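PDB 5IM3: ribonucleoside-diphosphate reductase from Pseudomonas aeruginosa, which probably reduces ribonucleotides to the deoxyribonucleotides needed for DNA synthesis, and binds dATP as an allosteric nucleotide. Local coordinates for residues N585-I590 against T902-R907. Numbering follows the deposited sequence.
Sequences NLCTEI and TTYYLR
Cys587 and Tyr904 meet tip to tip: SG of Cys587 lies 3.7 Å from OH of Tyr904, while Cys587 CB approaches CZ of Tyr904 at 4.2 Å. The approach depends on both first torsions, with the tyrosine CG anti to its backbone N (chi1 -161°) and the cysteine SG anti to its carbonyl carbon (chi1 -59°). The Tyr904 ring is held between two layers. Carbonyl O of Cys587 sits 3.7 Å above the centre of one face, and CD2 of Tyr905 covers the opposite face. Trp562 meets both tyrosines edge-to-face, and the side-chain hydroxyl of Ser875 is hydrogen-bonded to the same Cys587 carbonyl.

Polar contacts hold the residue next to Cys587. Thr902 OG1 donates to the backbone O of Thr588 over 2.6 Å, almost in line with the carbonyl (C=O...O 167°). A water gives one hydrogen to Thr588 OG1 at 2.8 Å and the other to Thr902 OG1 at 3.2 Å, tying the two hydroxyls together. Behind this interface, Asn585 OD1 accepts in its carbonyl plane from Glu589 N (3.0 Å) and from above that plane from Ile590 N, so one amide group braces the turn that presents Cys587.

The example illustrates how two distant chain segments can be brought together inside a barrel. Sequence and geometry are consistent with the finger loop of class I ribonucleotide reductases, whose tip bears the thiyl-radical cysteine, beside the stacked tyrosine pair that delivers the radical; Cys587 and the Tyr904-Tyr905 pair probably correspond to these residues in the ten-stranded alpha-beta barrel.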
loop_
_atom_site.group_PDB
_atom_site.type_symbol
_atom_site.label_atom_id
_atom_site.label_comp_id
_atom_site.label_asym_id
_atom_site.label_seq_id
_atom_site.Cartn_x
_atom_site.Cartn_y
_atom_site.Cartn_z
ATOM N N ASN A 585 -1.909 4.964 -39.690
ATOM C CA ASN A 585 -2.868 6.054 -39.638
ATOM C C ASN A 585 -3.456 6.173 -38.234
ATOM O O ASN A 585 -2.989 5.539 -37.278
ATOM C CB ASN A 585 -3.957 5.849 -40.690
ATOM C CG ASN A 585 -4.869 4.685 -40.363
ATOM O OD1 ASN A 585 -4.407 3.598 -40.012
ATOM N ND2 ASN A 585 -6.176 4.911 -40.459
ATOM N N LEU A 586 -4.492 7.005 -38.118
ATOM C CA LEU A 586 -5.149 7.221 -36.835
ATOM C C LEU A 586 -5.622 5.911 -36.209
ATOM O O LEU A 586 -5.580 5.751 -34.983
ATOM C CB LEU A 586 -6.326 8.181 -37.021
ATOM C CG LEU A 586 -7.197 8.463 -35.793
ATOM C CD1 LEU A 586 -6.381 9.087 -34.663
ATOM C CD2 LEU A 586 -8.360 9.368 -36.168
ATOM N N CYS A 587 -6.077 4.964 -37.030
ATOM C CA CYS A 587 -6.683 3.731 -36.540
ATOM C C CYS A 587 -5.797 2.505 -36.735
ATOM O O CYS A 587 -6.211 1.398 -36.380
ATOM C CB CYS A 587 -8.041 3.525 -37.219
ATOM S SG CYS A 587 -9.194 4.893 -36.920
ATOM N N THR A 588 -4.600 2.675 -37.301
ATOM C CA THR A 588 -3.532 1.668 -37.302
ATOM C C THR A 588 -3.844 0.460 -38.182
ATOM O O THR A 588 -3.441 -0.655 -37.861
ATOM C CB THR A 588 -3.196 1.198 -35.879
ATOM O OG1 THR A 588 -4.212 0.309 -35.398
ATOM C CG2 THR A 588 -3.059 2.391 -34.938
ATOM N N GLU A 589 -4.536 0.657 -39.309
ATOM C CA GLU A 589 -4.745 -0.413 -40.278
ATOM C C GLU A 589 -4.237 -0.068 -41.672
ATOM O O GLU A 589 -4.308 -0.920 -42.566
ATOM C CB GLU A 589 -6.234 -0.789 -40.361
ATOM C CG GLU A 589 -7.102 0.092 -41.276
ATOM C CD GLU A 589 -7.396 1.455 -40.689
ATOM O OE1 GLU A 589 -6.845 1.785 -39.618
ATOM O OE2 GLU A 589 -8.190 2.197 -41.302
ATOM N N ILE A 590 -3.725 1.141 -41.884
ATOM C CA ILE A 590 -3.314 1.617 -43.200
ATOM C C ILE A 590 -1.794 1.689 -43.244
ATOM O O ILE A 590 -1.155 2.126 -42.281
ATOM C CB ILE A 590 -3.943 2.991 -43.503
ATOM C CG1 ILE A 590 -5.471 2.902 -43.410
ATOM C CG2 ILE A 590 -3.510 3.495 -44.867
ATOM C CD1 ILE A 590 -6.104 1.921 -44.388
ATOM N N THR A 902 0.361 -4.191 -36.903
ATOM C CA THR A 902 -0.101 -3.145 -36.002
ATOM C C THR A 902 -0.874 -3.754 -34.843
ATOM O O THR A 902 -1.426 -4.854 -34.941
ATOM C CB THR A 902 -1.000 -2.136 -36.729
ATOM O OG1 THR A 902 -2.051 -2.840 -37.405
ATOM C CG2 THR A 902 -0.203 -1.318 -37.734
ATOM N N THR A 903 -0.901 -3.016 -33.738
ATOM C CA THR A 903 -1.873 -3.228 -32.681
ATOM C C THR A 903 -2.520 -1.887 -32.380
ATOM O O THR A 903 -1.989 -0.829 -32.723
ATOM C CB THR A 903 -1.258 -3.825 -31.396
ATOM O OG1 THR A 903 -0.431 -2.850 -30.746
ATOM C CG2 THR A 903 -0.436 -5.069 -31.709
ATOM N N TYR A 904 -3.680 -1.946 -31.735
ATOM C CA TYR A 904 -4.512 -0.767 -31.545
ATOM C C TYR A 904 -4.703 -0.526 -30.050
ATOM O O TYR A 904 -3.737 -0.609 -29.284
ATOM C CB TYR A 904 -5.843 -0.965 -32.285
ATOM C CG TYR A 904 -6.647 0.287 -32.585
ATOM C CD1 TYR A 904 -6.092 1.555 -32.471
ATOM C CD2 TYR A 904 -7.978 0.190 -32.977
ATOM C CE1 TYR A 904 -6.838 2.687 -32.741
ATOM C CE2 TYR A 904 -8.729 1.314 -33.245
ATOM C CZ TYR A 904 -8.158 2.558 -33.128
ATOM O OH TYR A 904 -8.912 3.676 -33.401
ATOM N N TYR A 905 -5.929 -0.239 -29.617
ATOM C CA TYR A 905 -6.181 0.008 -28.205
ATOM C C TYR A 905 -5.859 -1.220 -27.365
ATOM O O TYR A 905 -6.038 -2.362 -27.794
ATOM C CB TYR A 905 -7.641 0.386 -27.971
ATOM C CG TYR A 905 -8.017 1.781 -28.397
ATOM C CD1 TYR A 905 -7.683 2.877 -27.616
ATOM C CD2 TYR A 905 -8.733 2.000 -29.565
ATOM C CE1 TYR A 905 -8.035 4.155 -27.996
ATOM C CE2 TYR A 905 -9.091 3.273 -29.952
ATOM C CZ TYR A 905 -8.743 4.346 -29.165
ATOM O OH TYR A 905 -9.102 5.617 -29.556
ATOM N N LEU A 906 -5.392 -0.969 -26.147
ATOM C CA LEU A 906 -5.321 -1.986 -25.109
ATOM C C LEU A 906 -6.472 -1.750 -24.139
ATOM O O LEU A 906 -6.611 -0.651 -23.588
ATOM C CB LEU A 906 -3.979 -1.944 -24.376
ATOM C CG LEU A 906 -3.893 -2.817 -23.118
ATOM C CD1 LEU A 906 -3.999 -4.293 -23.468
ATOM C CD2 LEU A 906 -2.611 -2.533 -22.368
ATOM N N ARG A 907 -7.304 -2.769 -23.953
ATOM C CA ARG A 907 -8.355 -2.762 -22.942
ATOM C C ARG A 907 -7.916 -3.714 -21.837
ATOM O O ARG A 907 -7.845 -4.928 -22.049
ATOM C CB ARG A 907 -9.694 -3.174 -23.545
ATOM C CG ARG A 907 -10.161 -2.276 -24.681
ATOM C CD ARG A 907 -10.728 -0.963 -24.164
ATOM N NE ARG A 907 -11.252 -0.140 -25.253
ATOM C CZ ARG A 907 -10.638 0.920 -25.772
ATOM N NH1 ARG A 907 -9.462 1.321 -25.304
ATOM N NH2 ARG A 907 -11.211 1.592 -26.763
HETATM O O HOH W 1 -4.054 -2.459 -34.963
#